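Local coordinates for protein acyl-CoA hydrolase (Bacillus halodurans, PDB 1VPM) that binds coenzyme A and probably hydrolyses long-chain fatty acyl-CoA thioesters, as a hotdog-fold member of the acyl-CoA hydrolase family, at residues Y49-A54 with L124-V129; L56-H61 with M100-R105. All coordinates share one frame; numbering follows the deposited sequence. Where two conformers were deposited one is given.

Contact 1: residues Y49-A54 with L124-V129; sequences YIDEIA and LTMVAV. With COA (coenzyme A), chain D.
Leu124 drives its forked end into the flank of the helical turn Ile50-Ala54, and its two methyl groups take different partners. CD1 meets the branch methyl CG2 of Ile50 at 3.7 Å, the two side chains slanting across one another, while CD2 rests 3.9 Å from Ala54 CB. Ala54 is small enough to let the strand side chains come close to the helix here. The same CD2 also lies 3.7 Å from Asp51 OD1, an apolar wall beside a buried carboxylate. Asp51 has CG anti to its backbone N (chi1 -171°), which brings the carboxylate nearer the strand than its CB bond alone would suggest; OD1 is hydrogen-bonded to OG1 of Thr68, a residue of the coenzyme A site. Packing is looser at Met126, a selenomethionine bent at chi2 and chi3, whose SE stays 4.2 Å from Ala54 CB. Cutting Leu124 back to an alanine would probably open a gap facing Ile50 and Ala54 and take away the methyl beside the Asp51 carboxylate. The other side of the strand belongs to the ligand: Thr125 CG2 lies 3.3 Å from N3A of the coenzyme A adenine, and Val127 CG2 is 3.4 Å from the ribose O4B. Alternation along the strand thus gives one face to the helix and the other to coenzyme A. The segment axes pass 10.0 Å apart at -44°, as helix 43-62 lies across the curved antiparallel sheet of the hotdog fold. Strand 116-129 runs there between strands 99-109 and 65-75, with Ile71 touching Leu124 and both Val66 and Thr68 touching Met126, while Gly43 of the second subunit packs on Asp51.

Contact 2: residues L56-H61 with M100-R105; sequences LTAMKH and MEVYVR
The selenium of Met100 sits at the rim of the His61 ring, near its plane, 4.8 Å from the ring centroid and 74° off the ring normal. Its closest ring atom is CD2, at 3.8 Å, so the selenomethionine meets an edge of the imidazole and covers neither face. The His61 side chain leaves the helix with CG anti to the backbone N (chi1 -177°), which carries the ring out toward the strand, where the Met100 chain slants across it. The bend at chi3 (-78°) sets the terminal methyl of Met100 alongside Ala58, CE lying 3.7 Å from Ala58 CB. The same SE lies 3.6 Å from the carbonyl O of Ala58. Farther along the strand, the two methyls of Val102 are divided between neighbouring helix residues: CG1 faces Thr57 CG2 at 4.1 Å, and CG2 approaches Ala58 CB at 4.4 Å. Thr57 thus offers its methyl to the sheet, while its OG1 is hydrogen-bonded to Ile53 O one turn earlier in the helix. His61 likewise finds its polar partner away from the strand, its NE2 hydrogen-bonded to Pro139 O. Helix and sheet are therefore held here mainly by apolar packing, with the selenium, which stands in for the methionine sulfur, at an imidazole edge; the polar ends of Thr57 and His61 are satisfied, one within the helix and the other by a loop.

In the fold
Both contacts join helix 43-62 to the antiparallel sheet of one hotdog domain, and their centres lie about 6 Å apart. Along the chain the order is 49-54, 56-61, 100-105, 124-129, so contact 2 falls wholly within the span bracketed by contact 1. Successive turns of the helix thus rest on adjacent strands, 116-129 and 99-109, which are probably hydrogen-bonded through Leu124 N to Val102 O and Met126 O to Met100 N. Met126 bridges the two, packing on both Val102 and Ala58. Together they form one continuous core beneath the helix, while the far face of strand 116-129 helps to line the coenzyme A pocket.

Contact 1: residues Y49-A54 with L124-V129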
ATOM      1  N   TYR A  49     -11.195  -5.693  -6.216  1.00 24.17           N
ATOM      2  CA  TYR A  49     -12.295  -4.730  -5.978  1.00 25.41           C
ATOM      3  C   TYR A  49     -13.660  -5.374  -6.011  1.00 21.27           C
ATOM      4  O   TYR A  49     -14.541  -5.028  -5.191  1.00 20.99           O
ATOM      5  CB  TYR A  49     -12.266  -3.598  -6.977  1.00 24.76           C
ATOM      6  CG  TYR A  49     -11.056  -2.723  -6.951  1.00 25.64           C
ATOM      7  CD1 TYR A  49     -10.348  -2.492  -5.790  1.00 28.53           C
ATOM      8  CD2 TYR A  49     -10.699  -2.025  -8.116  1.00 30.56           C
ATOM      9  CE1 TYR A  49      -9.261  -1.628  -5.797  1.00 34.62           C
ATOM     10  CE2 TYR A  49      -9.663  -1.142  -8.109  1.00 31.25           C
ATOM     11  CZ  TYR A  49      -8.931  -0.983  -6.968  1.00 38.42           C
ATOM     12  OH  TYR A  49      -7.881  -0.108  -6.967  1.00 40.90           O
ATOM     13  N   ILE A  50     -13.862  -6.368  -6.884  1.00 22.24           N
ATOM     14  CA  ILE A  50     -15.100  -7.128  -6.957  1.00 23.64           C
ATOM     15  C   ILE A  50     -15.370  -7.879  -5.630  1.00 23.62           C
ATOM     16  O   ILE A  50     -16.468  -7.818  -5.086  1.00 22.88           O
ATOM     17  CB  ILE A  50     -15.052  -8.126  -8.137  1.00 23.17           C
ATOM     18  CG1 ILE A  50     -15.239  -7.427  -9.480  1.00 24.57           C
ATOM     19  CG2 ILE A  50     -16.111  -9.247  -8.019  1.00 23.45           C
ATOM     20  CD1 ILE A  50     -14.867  -8.256 -10.627  1.00 23.02           C
ATOM     21  N   ASP A  51     -14.360  -8.547  -5.094  1.00 23.70           N
ATOM     22  CA  ASP A  51     -14.534  -9.254  -3.813  1.00 23.71           C
ATOM     23  C   ASP A  51     -14.756  -8.262  -2.682  1.00 23.45           C
ATOM     24  O   ASP A  51     -15.550  -8.541  -1.790  1.00 24.59           O
ATOM     25  CB  ASP A  51     -13.321 -10.090  -3.489  1.00 22.22           C
ATOM     26  CG  ASP A  51     -13.547 -10.982  -2.295  1.00 26.03           C
ATOM     27  OD1 ASP A  51     -14.303 -11.980  -2.520  1.00 26.13           O
ATOM     28  OD2 ASP A  51     -12.985 -10.713  -1.193  1.00 26.01           O
ATOM     29  N   GLU A  52     -14.098  -7.111  -2.696  1.00 24.36           N
ATOM     30  CA  GLU A  52     -14.253  -6.102  -1.643  1.00 25.50           C
ATOM     31  C   GLU A  52     -15.692  -5.671  -1.574  1.00 23.49           C
ATOM     32  O   GLU A  52     -16.286  -5.584  -0.477  1.00 22.12           O
ATOM     33  CB  GLU A  52     -13.337  -4.894  -1.930  0.65 26.40           C
ATOM     34  CG  GLU A  52     -13.251  -3.890  -0.845  0.65 33.75           C
ATOM     35  CD  GLU A  52     -12.361  -2.693  -1.196  0.65 31.11           C
ATOM     36  OE1 GLU A  52     -11.324  -2.878  -1.892  0.65 42.84           O
ATOM     37  OE2 GLU A  52     -12.743  -1.592  -0.774  0.65 35.52           O
ATOM     38  N   ILE A  53     -16.269  -5.372  -2.733  1.00 22.27           N
ATOM     39  CA  ILE A  53     -17.648  -4.862  -2.747  1.00 24.33           C
ATOM     40  C   ILE A  53     -18.588  -6.021  -2.397  1.00 23.02           C
ATOM     41  O   ILE A  53     -19.597  -5.837  -1.738  1.00 23.08           O
ATOM     42  CB  ILE A  53     -18.013  -4.120  -4.029  1.00 27.38           C
ATOM     43  CG1 ILE A  53     -19.299  -3.297  -3.836  1.00 33.21           C
ATOM     44  CG2 ILE A  53     -18.123  -4.951  -5.166  1.00 25.91           C
ATOM     45  CD1 ILE A  53     -19.556  -2.306  -4.897  1.00 33.32           C
ATOM     46  N   ALA A  54     -18.261  -7.226  -2.800  1.00 22.50           N
ATOM     47  CA  ALA A  54     -19.103  -8.351  -2.447  1.00 23.08           C
ATOM     48  C   ALA A  54     -19.149  -8.632  -0.963  1.00 22.98           C
ATOM     49  O   ALA A  54     -20.203  -9.001  -0.438  1.00 22.04           O
ATOM     50  CB  ALA A  54     -18.696  -9.584  -3.226  1.00 25.19           C
ATOM     51  N   LEU A 124     -20.614 -14.048  -7.050  1.00 23.49           N
ATOM     52  CA  LEU A 124     -19.864 -14.676  -6.030  1.00 23.10           C
ATOM     53  C   LEU A 124     -20.763 -15.372  -5.018  1.00 24.25           C
ATOM     54  O   LEU A 124     -21.964 -15.063  -4.891  1.00 24.79           O
ATOM     55  CB  LEU A 124     -19.040 -13.635  -5.294  1.00 22.55           C
ATOM     56  CG  LEU A 124     -17.971 -12.885  -6.075  1.00 25.34           C
ATOM     57  CD1 LEU A 124     -18.587 -11.700  -6.788  1.00 30.18           C
ATOM     58  CD2 LEU A 124     -16.819 -12.377  -5.150  1.00 25.12           C
ATOM     59  N   THR A 125     -20.177 -16.302  -4.299  1.00 21.00           N
ATOM     60  CA  THR A 125     -20.885 -16.959  -3.204  1.00 22.64           C
ATOM     61  C   THR A 125     -20.163 -16.578  -1.921  1.00 23.38           C
ATOM     62  O   THR A 125     -18.982 -16.970  -1.695  1.00 22.69           O
ATOM     63  CB  THR A 125     -20.939 -18.475  -3.378  1.00 24.53           C
ATOM     64  OG1 THR A 125     -21.679 -18.828  -4.569  1.00 24.47           O
ATOM     65  CG2 THR A 125     -21.664 -19.102  -2.183  1.00 27.03           C
HETATM   66  N   MSE A 126     -20.896 -15.884  -1.038  1.00 21.45           N
HETATM   67  CA  MSE A 126     -20.375 -15.431   0.231  1.00 24.85           C
HETATM   68  C   MSE A 126     -21.049 -16.229   1.332  1.00 24.54           C
HETATM   69  O   MSE A 126     -22.221 -16.511   1.221  1.00 23.76           O
HETATM   70  CB  MSE A 126     -20.690 -13.941   0.430  1.00 25.22           C
HETATM   71  CG  MSE A 126     -20.280 -13.006  -0.702  1.00 24.16           C
HETATM   72 SE   MSE A 126     -18.306 -13.168  -1.119  1.00 37.19          SE
HETATM   73  CE  MSE A 126     -17.719 -12.472   0.543  1.00 24.24           C
ATOM     74  N   VAL A 127     -20.317 -16.543   2.391  1.00 22.45           N
ATOM     75  CA  VAL A 127     -20.840 -17.320   3.513  1.00 21.91           C
ATOM     76  C   VAL A 127     -20.704 -16.510   4.758  1.00 24.07           C
ATOM     77  O   VAL A 127     -19.629 -16.041   5.042  1.00 22.12           O
ATOM     78  CB  VAL A 127     -20.137 -18.701   3.632  1.00 22.99           C
ATOM     79  CG1 VAL A 127     -20.638 -19.444   4.846  1.00 21.89           C
ATOM     80  CG2 VAL A 127     -20.429 -19.517   2.388  1.00 24.70           C
ATOM     81  N   ALA A 128     -21.798 -16.312   5.482  1.00 24.81           N
ATOM     82  CA  ALA A 128     -21.757 -15.618   6.781  1.00 21.80           C
ATOM     83  C   ALA A 128     -21.171 -16.550   7.811  1.00 22.48           C
ATOM     84  O   ALA A 128     -21.515 -17.742   7.811  1.00 22.58           O
ATOM     85  CB  ALA A 128     -23.176 -15.227   7.200  1.00 20.72           C
ATOM     86  N   VAL A 129     -20.311 -16.030   8.674  1.00 23.14           N
ATOM     87  CA  VAL A 129     -19.693 -16.800   9.733  1.00 25.64           C
ATOM     88  C   VAL A 129     -19.859 -16.150  11.103  1.00 27.55           C
ATOM     89  O   VAL A 129     -19.856 -14.915  11.202  1.00 27.95           O
ATOM     90  CB  VAL A 129     -18.207 -17.097   9.460  1.00 25.00           C
ATOM     91  CG1 VAL A 129     -18.056 -17.858   8.152  1.00 25.95           C
ATOM     92  CG2 VAL A 129     -17.319 -15.853   9.491  1.00 28.63           C
TER
HETATM   93  N1A COA D 200     -19.160 -22.386  -4.092  1.00 40.26           N
HETATM   94  C2A COA D 200     -20.430 -21.990  -3.785  1.00 36.99           C
HETATM   95  N3A COA D 200     -20.979 -22.337  -2.538  1.00 46.57           N
HETATM   96  C4A COA D 200     -20.239 -23.051  -1.642  1.00 43.35           C
HETATM   97  C5A COA D 200     -18.935 -23.472  -1.956  1.00 39.37           C
HETATM   98  C6A COA D 200     -18.385 -23.143  -3.200  1.00 44.11           C
HETATM   99  N6A COA D 200     -17.199 -23.670  -3.555  1.00 32.59           N
HETATM  100  N7A COA D 200     -18.456 -24.184  -0.890  1.00 47.29           N
HETATM  101  C8A COA D 200     -19.417 -24.213   0.076  1.00 42.54           C
HETATM  102  N9A COA D 200     -20.515 -23.526  -0.382  1.00 41.57           N
HETATM  103  C1B COA D 200     -21.677 -23.162   0.404  1.00 41.50           C
HETATM  104  C2B COA D 200     -22.469 -24.398   0.768  1.00 48.33           C
HETATM  105  O2B COA D 200     -23.254 -24.822  -0.315  1.00 47.99           O
HETATM  106  C3B COA D 200     -23.272 -23.889   1.954  1.00 45.21           C
HETATM  107  O3B COA D 200     -24.465 -23.344   1.416  1.00 45.02           O
HETATM  108  P3B COA D 200     -25.849 -23.254   2.205  1.00 37.19           P
HETATM  109  O7A COA D 200     -26.645 -24.451   1.873  1.00 45.49           O
HETATM  110  O8A COA D 200     -26.655 -22.076   1.832  1.00 39.96           O
HETATM  111  O9A COA D 200     -25.511 -23.090   3.659  1.00 39.67           O
HETATM  112  C4B COA D 200     -22.325 -22.867   2.598  1.00 49.56           C
HETATM  113  O4B COA D 200     -21.265 -22.681   1.658  1.00 44.14           O
HETATM  114  C5B COA D 200     -21.695 -23.334   3.913  1.00 50.78           C
HETATM  115  O5B COA D 200     -21.012 -24.562   3.663  1.00 62.39           O
HETATM  116  P1A COA D 200     -21.161 -25.898   4.598  1.00 66.29           P
HETATM  117  O1A COA D 200     -21.133 -27.120   3.703  1.00 66.88           O
HETATM  118  O2A COA D 200     -22.373 -25.817   5.503  1.00 65.29           O
HETATM  119  O3A COA D 200     -19.889 -25.881   5.591  1.00 65.73           O
HETATM  120  P2A COA D 200     -18.317 -25.878   5.204  1.00 62.22           P
HETATM  121  O4A COA D 200     -18.064 -26.875   4.083  1.00 55.01           O
HETATM  122  O5A COA D 200     -17.565 -26.124   6.501  1.00 66.24           O
HETATM  123  O6A COA D 200     -17.969 -24.366   4.714  1.00 62.84           O
HETATM  124  CBP COA D 200     -16.739 -22.924   3.257  1.00 59.10           C
HETATM  125  CCP COA D 200     -17.786 -24.034   3.347  1.00 59.87           C
HETATM  126  CDP COA D 200     -16.847 -22.221   1.900  1.00 55.95           C
HETATM  127  CEP COA D 200     -17.064 -21.916   4.381  1.00 53.51           C
HETATM  128  CAP COA D 200     -15.323 -23.540   3.447  1.00 56.88           C
HETATM  129  OAP COA D 200     -14.972 -24.559   2.517  1.00 56.45           O
HETATM  130  C9P COA D 200     -14.278 -22.441   3.451  1.00 57.40           C
HETATM  131  O9P COA D 200     -14.105 -21.742   4.662  1.00 48.04           O
HETATM  132  N8P COA D 200     -13.573 -22.130   2.352  1.00 37.96           N
HETATM  133  C7P COA D 200     -12.609 -21.055   2.477  1.00 43.59           C
HETATM  134  C6P COA D 200     -13.287 -19.682   2.413  1.00 43.62           C
HETATM  135  C5P COA D 200     -12.254 -18.575   2.460  1.00 43.12           C
HETATM  136  O5P COA D 200     -11.567 -18.442   3.494  1.00 54.69           O
HETATM  137  N4P COA D 200     -12.118 -17.803   1.377  1.00 36.08           N
HETATM  138  C3P COA D 200     -11.209 -16.688   1.361  1.00 35.54           C
HETATM  139  C2P COA D 200      -9.859 -16.891   0.670  1.00 31.25           C
HETATM  140  S1P COA D 200      -8.884 -18.433   0.930  1.00 40.10           S

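Contact 2: residues L56-H61 with M100-R105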
ATOM      1  N   LEU A  56     -18.607  -6.375   1.415  1.00 21.78           N
ATOM      2  CA  LEU A  56     -19.418  -5.321   2.003  1.00 21.83           C
ATOM      3  C   LEU A  56     -20.910  -5.572   1.864  1.00 20.79           C
ATOM      4  O   LEU A  56     -21.676  -5.437   2.837  1.00 21.28           O
ATOM      5  CB  LEU A  56     -19.031  -3.941   1.428  1.00 23.03           C
ATOM      6  CG  LEU A  56     -17.730  -3.293   1.898  1.00 27.10           C
ATOM      7  CD1 LEU A  56     -17.315  -2.229   0.924  1.00 25.82           C
ATOM      8  CD2 LEU A  56     -17.896  -2.714   3.306  1.00 28.67           C
ATOM      9  N   THR A  57     -21.300  -5.938   0.668  1.00 21.47           N
ATOM     10  CA  THR A  57     -22.684  -6.286   0.365  1.00 22.39           C
ATOM     11  C   THR A  57     -23.237  -7.404   1.267  1.00 21.62           C
ATOM     12  O   THR A  57     -24.339  -7.314   1.852  1.00 20.74           O
ATOM     13  CB  THR A  57     -22.782  -6.625  -1.111  1.00 22.21           C
ATOM     14  OG1 THR A  57     -22.331  -5.465  -1.880  1.00 24.86           O
ATOM     15  CG2 THR A  57     -24.200  -7.005  -1.509  1.00 25.28           C
ATOM     16  N   ALA A  58     -22.463  -8.476   1.380  1.00 21.90           N
ATOM     17  CA  ALA A  58     -22.882  -9.640   2.133  1.00 21.56           C
ATOM     18  C   ALA A  58     -22.901  -9.324   3.632  1.00 21.46           C
ATOM     19  O   ALA A  58     -23.790  -9.746   4.351  1.00 20.95           O
ATOM     20  CB  ALA A  58     -21.926 -10.805   1.820  1.00 23.11           C
HETATM   21  N   MSE A  59     -21.944  -8.521   4.100  1.00 21.68           N
HETATM   22  CA  MSE A  59     -21.923  -8.112   5.506  1.00 24.32           C
HETATM   23  C   MSE A  59     -23.159  -7.268   5.853  1.00 23.93           C
HETATM   24  O   MSE A  59     -23.760  -7.419   6.931  1.00 22.75           O
HETATM   25  CB  MSE A  59     -20.633  -7.383   5.852  1.00 24.31           C
HETATM   26  CG  MSE A  59     -19.462  -8.336   5.804  1.00 21.67           C
HETATM   27 SE   MSE A  59     -17.810  -7.217   6.026  1.00 40.64          SE
HETATM   28  CE  MSE A  59     -18.055  -6.892   7.833  1.00 35.06           C
ATOM     29  N   LYS A  60     -23.554  -6.414   4.937  1.00 20.20           N
ATOM     30  CA  LYS A  60     -24.765  -5.609   5.122  1.00 23.88           C
ATOM     31  C   LYS A  60     -26.021  -6.438   5.160  1.00 24.57           C
ATOM     32  O   LYS A  60     -26.959  -6.119   5.924  1.00 25.23           O
ATOM     33  CB  LYS A  60     -24.907  -4.537   4.026  1.00 25.65           C
ATOM     34  CG  LYS A  60     -24.039  -3.387   4.256  1.00 30.44           C
ATOM     35  CD  LYS A  60     -23.763  -2.527   3.019  1.00 35.08           C
ATOM     36  CE  LYS A  60     -24.847  -1.642   2.569  1.00 46.23           C
ATOM     37  NZ  LYS A  60     -24.224  -0.582   1.693  1.00 35.34           N
ATOM     38  N   HIS A  61     -26.073  -7.482   4.332  1.00 22.38           N
ATOM     39  CA  HIS A  61     -27.270  -8.336   4.311  1.00 23.41           C
ATOM     40  C   HIS A  61     -27.387  -9.180   5.562  1.00 22.94           C
ATOM     41  O   HIS A  61     -28.480  -9.314   6.108  1.00 23.21           O
ATOM     42  CB  HIS A  61     -27.288  -9.229   3.083  1.00 19.75           C
ATOM     43  CG  HIS A  61     -28.517 -10.050   2.982  1.00 21.05           C
ATOM     44  ND1 HIS A  61     -29.730  -9.520   2.605  1.00 24.10           N
ATOM     45  CD2 HIS A  61     -28.718 -11.367   3.226  1.00 24.05           C
ATOM     46  CE1 HIS A  61     -30.632 -10.491   2.640  1.00 21.48           C
ATOM     47  NE2 HIS A  61     -30.044 -11.622   2.991  1.00 23.75           N
HETATM   48  N   MSE A 100     -24.931 -16.616   0.422  1.00 21.28           N
HETATM   49  CA  MSE A 100     -25.553 -15.566  -0.342  1.00 22.41           C
HETATM   50  C   MSE A 100     -24.890 -15.497  -1.700  1.00 23.79           C
HETATM   51  O   MSE A 100     -23.659 -15.486  -1.795  1.00 23.83           O
HETATM   52  CB  MSE A 100     -25.312 -14.254   0.356  1.00 21.04           C
HETATM   53  CG  MSE A 100     -25.998 -14.129   1.674  1.00 23.54           C
HETATM   54 SE   MSE A 100     -25.203 -12.725   2.838  1.00 33.02          SE
HETATM   55  CE  MSE A 100     -23.606 -13.647   3.502  1.00 22.24           C
ATOM     56  N   GLU A 101     -25.691 -15.477  -2.754  1.00 21.13           N
ATOM     57  CA  GLU A 101     -25.166 -15.102  -4.045  1.00 20.15           C
ATOM     58  C   GLU A 101     -25.130 -13.574  -4.138  1.00 20.95           C
ATOM     59  O   GLU A 101     -26.108 -12.883  -3.806  1.00 21.40           O
ATOM     60  CB  GLU A 101     -26.054 -15.656  -5.178  1.00 18.46           C
ATOM     61  CG  GLU A 101     -25.479 -15.360  -6.536  1.00 22.96           C
ATOM     62  CD  GLU A 101     -26.385 -15.867  -7.669  1.00 23.07           C
ATOM     63  OE1 GLU A 101     -27.542 -15.363  -7.787  1.00 25.73           O
ATOM     64  OE2 GLU A 101     -25.960 -16.807  -8.370  1.00 26.19           O
ATOM     65  N   VAL A 102     -23.979 -13.073  -4.550  1.00 23.33           N
ATOM     66  CA  VAL A 102     -23.761 -11.649  -4.755  1.00 21.61           C
ATOM     67  C   VAL A 102     -23.441 -11.402  -6.243  1.00 22.23           C
ATOM     68  O   VAL A 102     -22.571 -12.055  -6.835  1.00 23.85           O
ATOM     69  CB  VAL A 102     -22.670 -11.079  -3.841  1.00 24.66           C
ATOM     70  CG1 VAL A 102     -22.450  -9.601  -4.138  1.00 27.12           C
ATOM     71  CG2 VAL A 102     -23.021 -11.293  -2.372  1.00 25.39           C
ATOM     72  N   TYR A 103     -24.240 -10.560  -6.858  1.00 22.22           N
ATOM     73  CA  TYR A 103     -23.974 -10.068  -8.221  1.00 23.11           C
ATOM     74  C   TYR A 103     -23.201  -8.763  -8.133  1.00 22.97           C
ATOM     75  O   TYR A 103     -23.547  -7.857  -7.359  1.00 22.11           O
ATOM     76  CB  TYR A 103     -25.313  -9.882  -8.968  1.00 23.45           C
ATOM     77  CG  TYR A 103     -25.198  -9.063 -10.240  1.00 24.21           C
ATOM     78  CD1 TYR A 103     -24.761  -9.634 -11.422  1.00 25.98           C
ATOM     79  CD2 TYR A 103     -25.498  -7.689 -10.239  1.00 27.52           C
ATOM     80  CE1 TYR A 103     -24.660  -8.861 -12.602  1.00 24.69           C
ATOM     81  CE2 TYR A 103     -25.427  -6.932 -11.395  1.00 29.66           C
ATOM     82  CZ  TYR A 103     -24.972  -7.485 -12.551  1.00 24.31           C
ATOM     83  OH  TYR A 103     -24.919  -6.678 -13.654  1.00 24.03           O
ATOM     84  N   VAL A 104     -22.155  -8.658  -8.944  1.00 22.60           N
ATOM     85  CA  VAL A 104     -21.365  -7.462  -9.060  1.00 22.47           C
ATOM     86  C   VAL A 104     -21.245  -7.062 -10.529  1.00 24.12           C
ATOM     87  O   VAL A 104     -20.871  -7.849 -11.339  1.00 21.70           O
ATOM     88  CB  VAL A 104     -19.966  -7.634  -8.433  1.00 24.01           C
ATOM     89  CG1 VAL A 104     -19.165  -6.360  -8.547  1.00 21.92           C
ATOM     90  CG2 VAL A 104     -20.055  -8.004  -6.947  1.00 25.00           C
ATOM     91  N   ARG A 105     -21.439  -5.762 -10.799  1.00 22.41           N
ATOM     92  CA  ARG A 105     -21.178  -5.168 -12.125  1.00 24.14           C
ATOM     93  C   ARG A 105     -20.105  -4.111 -11.977  1.00 22.66           C
ATOM     94  O   ARG A 105     -20.078  -3.318 -11.003  1.00 25.33           O
ATOM     95  CB  ARG A 105     -22.425  -4.615 -12.781  1.00 27.27           C
ATOM     96  CG  ARG A 105     -23.373  -3.795 -11.944  1.00 24.08           C
ATOM     97  CD  ARG A 105     -24.474  -3.184 -12.858  1.00 27.09           C
ATOM     98  NE  ARG A 105     -25.651  -2.811 -12.083  1.00 26.62           N
ATOM     99  CZ  ARG A 105     -26.863  -3.342 -12.272  1.00 31.06           C
ATOM    100  NH1 ARG A 105     -27.084  -4.300 -13.162  1.00 31.70           N
ATOM    101  NH2 ARG A 105     -27.866  -2.940 -11.517  1.00 31.98           N
TER